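Local coordinates for protein kinase (Staphylococcus aureus subsp. aureus Mu50, PDB 3PY9) that phosphorylates serine and threonine residues of proteins and, through the extracellular PASTA region described here, probably binds muropeptides of the cell wall, at residues Pro10-Lys15 with Gln22-Asn27; Val237-Lys242 with Ile263-Glu268. One frame throughout, in Å; residues are numbered along the deposited sequence.

How the contacts relate
Contact 1 and contact 2 lie at the two ends of an elongated extracellular region, their centres about 101 Å apart and their nearest atoms about 81 Å, on opposite sides of the chain's centre. Contact 1 comes first along the chain and joins the loop residues 10-15 to helix 17-26 and the residue after it within the first PASTA domain. Contact 2 comes later in the chain, within the all-beta C-terminal PASTA-like domain, where strands 233-241 and 259-265 of two different sheets face each other. No helix, strand or sheet is common to both. Each contact is thus internal to its own module, as expected of a chain built from separate domains in series.

Contact 1 (Pro10-Lys15 with Gln22-Asn27); sequences PDVIGK and QIFNKN
Ile23 and Phe24 on the last turn of helix 17-26, and Asn27 just after it, receive Pro10, Val12 and Lys15 from the loop that precedes the helix. Ile23 meets all three. Its CG2, anti to the backbone N (CG1 has chi1 -72°), touches Pro10 CB at 3.6 Å and lies more loosely against Val12 CG1, while the other branch ends in CD1, 3.8 Å from Lys15 CD. The two side chains cross at about a right angle, and the lysine touches through its methylenes CD and CE.

Phe24 follows, its ring reaching toward the loop. Pro10 CG lies at the ring's edge, near its plane, 4.2 Å from Phe24 CD1. Val12 crosses the phenylalanine side chain at about a right angle, CG1 approaching the ring obliquely, 3.8 Å from Phe24 CE1, and CG2 3.9 Å from Phe24 CZ. Val64 and Val66 of strand 63-69 also pack on this buried ring.

Asn27, where the chain leaves helical geometry, slides past Pro10 in the opposite direction, with Asn27 CG 3.7 Å from Pro10 CG. Its ND2 turns back to the carbonyl O of Ile23 in a weak hydrogen bond of 3.4 Å, which at most helps to orient the amide.

The loop is shaped by its own bonds. Asp11 OD1 accepts from Ile13 N, 37° out of the carboxylate plane, forming an Asx turn, and a type II beta turn runs from Val12 to Lys15 with Gly14 at positive phi. Val12 also rests on Ile47 and Thr50 of strand 47-51. The loop thus lies between the helix and strand 47-51, consistent with the PASTA fold, in which one helix packs on beta-strands.

Contact 2 (Val237-Lys242 with Ile263-Glu268); sequences VYIKDK and IPLRIE
Ile239 packs against both Ile263 and Leu265, the two strands running in nearly the same direction (17° between them) with their axes 8.4 Å apart. Its CG1 is anti to the carbonyl carbon (chi1 -85°) and meets both partners, lying 3.7 Å from Leu265 CD2; the CG2 methyl touches the same leucine carbon. Past CG1, Ile239 CD1 presses on Ile263 CG2 at 3.5 Å, a tight carbon contact, as these two isoleucines slide past each other in opposite directions. The second branch of Ile263 serves Val237: its terminal CD1 lies 3.6 Å from Val237 CG1, the methyl set anti to the valine backbone N.

Polar contacts take over where the segments draw together. Asp241 CG stands between its backbone N and carbonyl carbon (chi1 65°), and OD2 accepts from Arg266 N at 3.2 Å. The bond is almost straight and uses the anti lone pair, directed away from OD1. One residue on, Lys242 N donates to Arg266 O at 2.7 Å. Together the two bonds grip both the N-H and the C=O of Arg266. The Lys242 side chain, bent at chi2 and chi4, lies beside that of Arg266 and points the same way, though the modelled fit between their carbons is doubtful. The like charges remain apart, Lys242 NZ and Arg266 NH1 being 5.1 Å from each other, and Arg266 NE makes a weak bond to Thr216.

Val221 of strand 217-223 and Tyr275 of strand 272-279 also pack on Ile263. Aliphatic side chains that meet between strands of two different sheets, joined at one end by a backbone bond and a backbone-to-carboxylate bond, are characteristic of a beta-sandwich, consistent with the E-set clan to which this C-terminal PASTA-like domain belongs.

Contact 1 (Pro10-Lys15 with Gln22-Asn27)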
ATOM      1  N   PRO A  10      38.362  48.114  -8.383  1.00 38.50           N
ATOM      2  CA  PRO A  10      37.406  47.827  -9.464  1.00 38.50           C
ATOM      3  C   PRO A  10      36.383  46.739  -9.103  1.00 38.58           C
ATOM      4  O   PRO A  10      36.658  45.881  -8.255  1.00 37.99           O
ATOM      5  CB  PRO A  10      38.291  47.302 -10.620  1.00 38.60           C
ATOM      6  CG  PRO A  10      39.692  47.489 -10.212  1.00 38.28           C
ATOM      7  CD  PRO A  10      39.736  47.706  -8.736  1.00 38.65           C
ATOM      8  N   ASP A  11      35.230  46.774  -9.776  1.00 38.69           N
ATOM      9  CA  ASP A  11      34.156  45.811  -9.563  1.00 38.74           C
ATOM     10  C   ASP A  11      34.362  44.606 -10.486  1.00 38.54           C
ATOM     11  O   ASP A  11      34.406  44.745 -11.715  1.00 38.68           O
ATOM     12  CB  ASP A  11      32.801  46.483  -9.816  1.00 39.14           C
ATOM     13  CG  ASP A  11      31.605  45.549  -9.576  1.00 39.77           C
ATOM     14  OD1 ASP A  11      31.744  44.468  -8.973  1.00 38.94           O
ATOM     15  OD2 ASP A  11      30.496  45.916  -9.989  1.00 42.33           O
ATOM     16  N   VAL A  12      34.537  43.433  -9.889  1.00 37.94           N
ATOM     17  CA  VAL A  12      34.662  42.193 -10.656  1.00 37.76           C
ATOM     18  C   VAL A  12      33.637  41.166 -10.188  1.00 37.87           C
ATOM     19  O   VAL A  12      33.694  39.991 -10.569  1.00 38.27           O
ATOM     20  CB  VAL A  12      36.096  41.607 -10.593  1.00 37.98           C
ATOM     21  CG1 VAL A  12      37.122  42.644 -11.051  1.00 36.98           C
ATOM     22  CG2 VAL A  12      36.427  41.101  -9.165  1.00 38.00           C
ATOM     23  N   ILE A  13      32.696  41.621  -9.364  1.00 37.55           N
ATOM     24  CA  ILE A  13      31.676  40.753  -8.787  1.00 37.51           C
ATOM     25  C   ILE A  13      30.876  40.087  -9.919  1.00 37.89           C
ATOM     26  O   ILE A  13      30.566  40.729 -10.923  1.00 37.91           O
ATOM     27  CB  ILE A  13      30.758  41.550  -7.807  1.00 37.44           C
ATOM     28  CG1 ILE A  13      31.584  42.250  -6.708  1.00 36.99           C
ATOM     29  CG2 ILE A  13      29.639  40.669  -7.222  1.00 36.49           C
ATOM     30  CD1 ILE A  13      32.471  41.346  -5.869  1.00 36.53           C
ATOM     31  N   GLY A  14      30.586  38.795  -9.766  1.00 38.04           N
ATOM     32  CA  GLY A  14      29.897  38.027 -10.803  1.00 38.41           C
ATOM     33  C   GLY A  14      30.758  37.631 -11.996  1.00 39.13           C
ATOM     34  O   GLY A  14      30.309  36.863 -12.864  1.00 39.79           O
ATOM     35  N   LYS A  15      31.992  38.137 -12.044  1.00 39.11           N
ATOM     36  CA  LYS A  15      32.922  37.834 -13.137  1.00 39.36           C
ATOM     37  C   LYS A  15      33.739  36.563 -12.874  1.00 39.69           C
ATOM     38  O   LYS A  15      33.717  36.022 -11.763  1.00 39.84           O
ATOM     39  CB  LYS A  15      33.864  39.016 -13.380  1.00 39.10           C
ATOM     40  CG  LYS A  15      33.180  40.226 -13.991  1.00 39.03           C
ATOM     41  CD  LYS A  15      34.146  41.365 -14.184  1.00 39.33           C
ATOM     42  CE  LYS A  15      33.576  42.448 -15.088  1.00 40.71           C
ATOM     43  NZ  LYS A  15      32.183  42.904 -14.729  1.00 40.87           N
ATOM     44  N   GLN A  22      42.478  40.242 -15.613  1.00 46.74           N
ATOM     45  CA  GLN A  22      42.432  41.217 -16.704  1.00 47.48           C
ATOM     46  C   GLN A  22      42.015  42.626 -16.232  1.00 46.93           C
ATOM     47  O   GLN A  22      42.715  43.597 -16.516  1.00 47.33           O
ATOM     48  CB  GLN A  22      41.524  40.702 -17.823  1.00 47.93           C
ATOM     49  CG  GLN A  22      42.162  39.642 -18.704  1.00 50.78           C
ATOM     50  CD  GLN A  22      42.720  40.211 -19.998  1.00 55.40           C
ATOM     51  OE1 GLN A  22      43.269  39.478 -20.833  1.00 57.93           O
ATOM     52  NE2 GLN A  22      42.571  41.526 -20.183  1.00 56.50           N
ATOM     53  N   ILE A  23      40.906  42.751 -15.501  1.00 46.42           N
ATOM     54  CA  ILE A  23      40.515  44.071 -14.964  1.00 46.19           C
ATOM     55  C   ILE A  23      41.531  44.628 -13.945  1.00 45.79           C
ATOM     56  O   ILE A  23      41.785  45.830 -13.925  1.00 46.07           O
ATOM     57  CB  ILE A  23      39.057  44.090 -14.375  1.00 46.45           C
ATOM     58  CG1 ILE A  23      37.998  44.010 -15.481  1.00 46.59           C
ATOM     59  CG2 ILE A  23      38.779  45.348 -13.583  1.00 46.12           C
ATOM     60  CD1 ILE A  23      37.388  42.656 -15.639  1.00 47.29           C
ATOM     61  N   PHE A  24      42.106  43.762 -13.106  1.00 45.49           N
ATOM     62  CA  PHE A  24      43.073  44.205 -12.090  1.00 44.80           C
ATOM     63  C   PHE A  24      44.379  44.706 -12.715  1.00 45.09           C
ATOM     64  O   PHE A  24      44.927  45.729 -12.270  1.00 45.24           O
ATOM     65  CB  PHE A  24      43.411  43.096 -11.071  1.00 44.45           C
ATOM     66  CG  PHE A  24      42.257  42.678 -10.171  1.00 42.90           C
ATOM     67  CD1 PHE A  24      41.256  43.571  -9.806  1.00 41.62           C
ATOM     68  CD2 PHE A  24      42.209  41.386  -9.667  1.00 40.41           C
ATOM     69  CE1 PHE A  24      40.200  43.172  -8.961  1.00 42.22           C
ATOM     70  CE2 PHE A  24      41.169  40.976  -8.829  1.00 41.30           C
ATOM     71  CZ  PHE A  24      40.159  41.866  -8.476  1.00 41.48           C
ATOM     72  N   ASN A  25      44.887  43.981 -13.713  1.00 44.80           N
ATOM     73  CA  ASN A  25      46.156  44.336 -14.348  1.00 45.54           C
ATOM     74  C   ASN A  25      46.045  45.682 -15.035  1.00 45.72           C
ATOM     75  O   ASN A  25      46.878  46.570 -14.833  1.00 45.91           O
ATOM     76  CB  ASN A  25      46.578  43.283 -15.371  1.00 45.77           C
ATOM     77  CG  ASN A  25      47.084  42.013 -14.734  1.00 46.69           C
ATOM     78  OD1 ASN A  25      47.420  41.984 -13.540  1.00 48.19           O
ATOM     79  ND2 ASN A  25      47.154  40.948 -15.528  1.00 45.54           N
ATOM     80  N   LYS A  26      44.991  45.812 -15.836  1.00 45.91           N
ATOM     81  CA  LYS A  26      44.619  47.061 -16.479  1.00 46.27           C
ATOM     82  C   LYS A  26      44.592  48.233 -15.493  1.00 45.59           C
ATOM     83  O   LYS A  26      44.970  49.350 -15.850  1.00 46.01           O
ATOM     84  CB  LYS A  26      43.277  46.889 -17.215  1.00 46.75           C
ATOM     85  CG  LYS A  26      42.255  48.042 -17.077  1.00 49.49           C
ATOM     86  CD  LYS A  26      42.613  49.305 -17.892  1.00 52.09           C
ATOM     87  CE  LYS A  26      41.760  50.512 -17.472  1.00 51.21           C
ATOM     88  NZ  LYS A  26      40.325  50.328 -17.834  1.00 53.94           N
ATOM     89  N   ASN A  27      44.158  47.968 -14.266  1.00 44.48           N
ATOM     90  CA  ASN A  27      44.054  48.989 -13.216  1.00 44.00           C
ATOM     91  C   ASN A  27      45.309  49.151 -12.346  1.00 43.10           C
ATOM     92  O   ASN A  27      45.250  49.787 -11.291  1.00 43.18           O
ATOM     93  CB  ASN A  27      42.867  48.654 -12.297  1.00 44.59           C
ATOM     94  CG  ASN A  27      41.639  49.501 -12.577  1.00 44.52           C
ATOM     95  OD1 ASN A  27      41.402  50.515 -11.910  1.00 44.93           O
ATOM     96  ND2 ASN A  27      40.841  49.080 -13.541  1.00 44.27           N
TER

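Contact 2 (Val237-Lys242 with Ile263-Glu268)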
ATOM      1  N   VAL A 237     -15.210 -36.286   3.457  1.00 39.94           N
ATOM      2  CA  VAL A 237     -16.104 -36.438   2.331  1.00 41.02           C
ATOM      3  C   VAL A 237     -16.612 -35.044   1.948  1.00 42.43           C
ATOM      4  O   VAL A 237     -17.161 -34.304   2.783  1.00 42.40           O
ATOM      5  CB  VAL A 237     -17.285 -37.370   2.687  1.00 41.18           C
ATOM      6  CG1 VAL A 237     -18.092 -37.739   1.443  1.00 40.82           C
ATOM      7  CG2 VAL A 237     -16.784 -38.641   3.392  1.00 40.42           C
ATOM      8  N   TYR A 238     -16.396 -34.679   0.691  1.00 43.43           N
ATOM      9  CA  TYR A 238     -16.840 -33.384   0.168  1.00 44.75           C
ATOM     10  C   TYR A 238     -17.890 -33.665  -0.880  1.00 45.71           C
ATOM     11  O   TYR A 238     -17.692 -34.520  -1.740  1.00 45.79           O
ATOM     12  CB  TYR A 238     -15.683 -32.584  -0.445  1.00 44.12           C
ATOM     13  CG  TYR A 238     -14.478 -32.425   0.452  1.00 44.28           C
ATOM     14  CD1 TYR A 238     -14.259 -31.247   1.167  1.00 44.15           C
ATOM     15  CD2 TYR A 238     -13.545 -33.462   0.588  1.00 44.72           C
ATOM     16  CE1 TYR A 238     -13.130 -31.106   1.997  1.00 44.54           C
ATOM     17  CE2 TYR A 238     -12.430 -33.337   1.409  1.00 43.03           C
ATOM     18  CZ  TYR A 238     -12.221 -32.159   2.111  1.00 44.56           C
ATOM     19  OH  TYR A 238     -11.095 -32.051   2.916  1.00 43.81           O
ATOM     20  N   ILE A 239     -19.009 -32.955  -0.784  1.00 47.31           N
ATOM     21  CA  ILE A 239     -20.161 -33.166  -1.665  1.00 48.71           C
ATOM     22  C   ILE A 239     -20.473 -31.893  -2.446  1.00 49.51           C
ATOM     23  O   ILE A 239     -20.411 -30.800  -1.892  1.00 50.24           O
ATOM     24  CB  ILE A 239     -21.411 -33.657  -0.849  1.00 48.51           C
ATOM     25  CG1 ILE A 239     -21.376 -35.164  -0.671  1.00 48.59           C
ATOM     26  CG2 ILE A 239     -22.712 -33.332  -1.528  1.00 48.52           C
ATOM     27  CD1 ILE A 239     -20.588 -35.615   0.525  1.00 50.20           C
ATOM     28  N   LYS A 240     -20.772 -32.044  -3.736  1.00 50.71           N
ATOM     29  CA  LYS A 240     -21.397 -30.979  -4.539  1.00 51.75           C
ATOM     30  C   LYS A 240     -22.764 -31.478  -4.982  1.00 52.35           C
ATOM     31  O   LYS A 240     -22.835 -32.419  -5.761  1.00 52.58           O
ATOM     32  CB  LYS A 240     -20.556 -30.632  -5.770  1.00 51.41           C
ATOM     33  CG  LYS A 240     -19.212 -30.004  -5.459  1.00 52.17           C
ATOM     34  CD  LYS A 240     -18.474 -29.547  -6.724  1.00 52.22           C
ATOM     35  CE  LYS A 240     -17.103 -28.977  -6.361  1.00 53.08           C
ATOM     36  NZ  LYS A 240     -16.147 -28.945  -7.508  1.00 54.25           N
ATOM     37  N   ASP A 241     -23.839 -30.880  -4.463  1.00 53.24           N
ATOM     38  CA  ASP A 241     -25.221 -31.260  -4.834  1.00 54.18           C
ATOM     39  C   ASP A 241     -26.173 -30.059  -4.737  1.00 55.20           C
ATOM     40  O   ASP A 241     -25.726 -28.913  -4.847  1.00 55.16           O
ATOM     41  CB  ASP A 241     -25.723 -32.442  -3.982  1.00 54.08           C
ATOM     42  CG  ASP A 241     -25.858 -32.096  -2.499  1.00 52.77           C
ATOM     43  OD1 ASP A 241     -25.222 -31.121  -2.054  1.00 50.79           O
ATOM     44  OD2 ASP A 241     -26.598 -32.812  -1.785  1.00 52.15           O
ATOM     45  N   LYS A 242     -27.469 -30.307  -4.518  1.00 56.52           N
ATOM     46  CA  LYS A 242     -28.464 -29.211  -4.493  1.00 57.77           C
ATOM     47  C   LYS A 242     -28.084 -28.045  -3.562  1.00 58.17           C
ATOM     48  O   LYS A 242     -28.159 -26.881  -3.958  1.00 57.96           O
ATOM     49  CB  LYS A 242     -29.886 -29.729  -4.197  1.00 58.07           C
ATOM     50  CG  LYS A 242     -30.332 -29.748  -2.714  1.00 59.59           C
ATOM     51  CD  LYS A 242     -29.749 -30.934  -1.921  1.00 60.92           C
ATOM     52  CE  LYS A 242     -30.001 -30.838  -0.409  1.00 59.81           C
ATOM     53  NZ  LYS A 242     -31.446 -30.888  -0.057  1.00 60.21           N
ATOM     54  N   ILE A 263     -23.160 -42.020   1.089  1.00 51.86           N
ATOM     55  CA  ILE A 263     -23.128 -40.586   0.838  1.00 53.37           C
ATOM     56  C   ILE A 263     -24.448 -40.103   0.233  1.00 54.47           C
ATOM     57  O   ILE A 263     -24.686 -40.287  -0.960  1.00 55.09           O
ATOM     58  CB  ILE A 263     -21.926 -40.183  -0.039  1.00 53.00           C
ATOM     59  CG1 ILE A 263     -20.610 -40.567   0.644  1.00 52.63           C
ATOM     60  CG2 ILE A 263     -21.942 -38.699  -0.273  1.00 53.28           C
ATOM     61  CD1 ILE A 263     -19.433 -40.617  -0.282  1.00 51.85           C
ATOM     62  N   PRO A 264     -25.330 -39.520   1.069  1.00 55.64           N
ATOM     63  CA  PRO A 264     -26.593 -38.991   0.552  1.00 56.39           C
ATOM     64  C   PRO A 264     -26.377 -37.778  -0.366  1.00 57.21           C
ATOM     65  O   PRO A 264     -25.682 -36.817   0.015  1.00 57.24           O
ATOM     66  CB  PRO A 264     -27.353 -38.590   1.823  1.00 56.32           C
ATOM     67  CG  PRO A 264     -26.288 -38.348   2.839  1.00 55.99           C
ATOM     68  CD  PRO A 264     -25.216 -39.340   2.531  1.00 55.48           C
ATOM     69  N   LEU A 265     -26.957 -37.846  -1.568  1.00 57.99           N
ATOM     70  CA  LEU A 265     -26.927 -36.737  -2.532  1.00 58.79           C
ATOM     71  C   LEU A 265     -28.341 -36.329  -2.981  1.00 59.55           C
ATOM     72  O   LEU A 265     -29.175 -37.188  -3.308  1.00 59.66           O
ATOM     73  CB  LEU A 265     -26.079 -37.103  -3.757  1.00 58.51           C
ATOM     74  CG  LEU A 265     -24.703 -37.740  -3.546  1.00 57.91           C
ATOM     75  CD1 LEU A 265     -24.231 -38.371  -4.825  1.00 56.80           C
ATOM     76  CD2 LEU A 265     -23.690 -36.724  -3.045  1.00 58.24           C
ATOM     77  N   ARG A 266     -28.602 -35.022  -2.994  1.00 60.43           N
ATOM     78  CA  ARG A 266     -29.870 -34.501  -3.515  1.00 61.34           C
ATOM     79  C   ARG A 266     -29.655 -33.555  -4.706  1.00 61.67           C
ATOM     80  O   ARG A 266     -28.987 -32.520  -4.598  1.00 61.58           O
ATOM     81  CB  ARG A 266     -30.721 -33.873  -2.403  1.00 61.54           C
ATOM     82  CG  ARG A 266     -31.165 -34.867  -1.334  1.00 63.12           C
ATOM     83  CD  ARG A 266     -32.509 -34.503  -0.699  1.00 65.99           C
ATOM     84  NE  ARG A 266     -33.253 -35.699  -0.272  1.00 68.70           N
ATOM     85  CZ  ARG A 266     -34.261 -35.723   0.610  1.00 69.93           C
ATOM     86  NH1 ARG A 266     -34.687 -34.608   1.205  1.00 69.73           N
ATOM     87  NH2 ARG A 266     -34.847 -36.883   0.905  1.00 70.44           N
ATOM     88  N   ILE A 267     -30.217 -33.942  -5.847  1.00 62.12           N
ATOM     89  CA  ILE A 267     -29.905 -33.322  -7.135  1.00 62.75           C
ATOM     90  C   ILE A 267     -31.146 -32.675  -7.773  1.00 62.96           C
ATOM     91  O   ILE A 267     -32.218 -33.285  -7.809  1.00 63.18           O
ATOM     92  CB  ILE A 267     -29.313 -34.373  -8.117  1.00 62.70           C
ATOM     93  CG1 ILE A 267     -28.353 -35.327  -7.391  1.00 63.24           C
ATOM     94  CG2 ILE A 267     -28.593 -33.690  -9.263  1.00 63.13           C
ATOM     95  CD1 ILE A 267     -28.530 -36.801  -7.742  1.00 62.92           C
ATOM     96  N   GLU A 268     -30.992 -31.451  -8.280  1.00 63.38           N
ATOM     97  CA  GLU A 268     -32.069 -30.756  -9.016  1.00 63.57           C
ATOM     98  C   GLU A 268     -32.298 -31.324 -10.429  1.00 63.31           C
ATOM     99  O   GLU A 268     -31.599 -32.247 -10.851  1.00 63.64           O
ATOM    100  CB  GLU A 268     -31.768 -29.261  -9.110  1.00 63.63           C
ATOM    101  CG  GLU A 268     -32.116 -28.467  -7.864  1.00 64.44           C
ATOM    102  CD  GLU A 268     -32.177 -26.969  -8.134  1.00 65.45           C
ATOM    103  OE1 GLU A 268     -31.171 -26.268  -7.870  1.00 65.31           O
ATOM    104  OE2 GLU A 268     -33.229 -26.503  -8.626  1.00 65.21           O
TER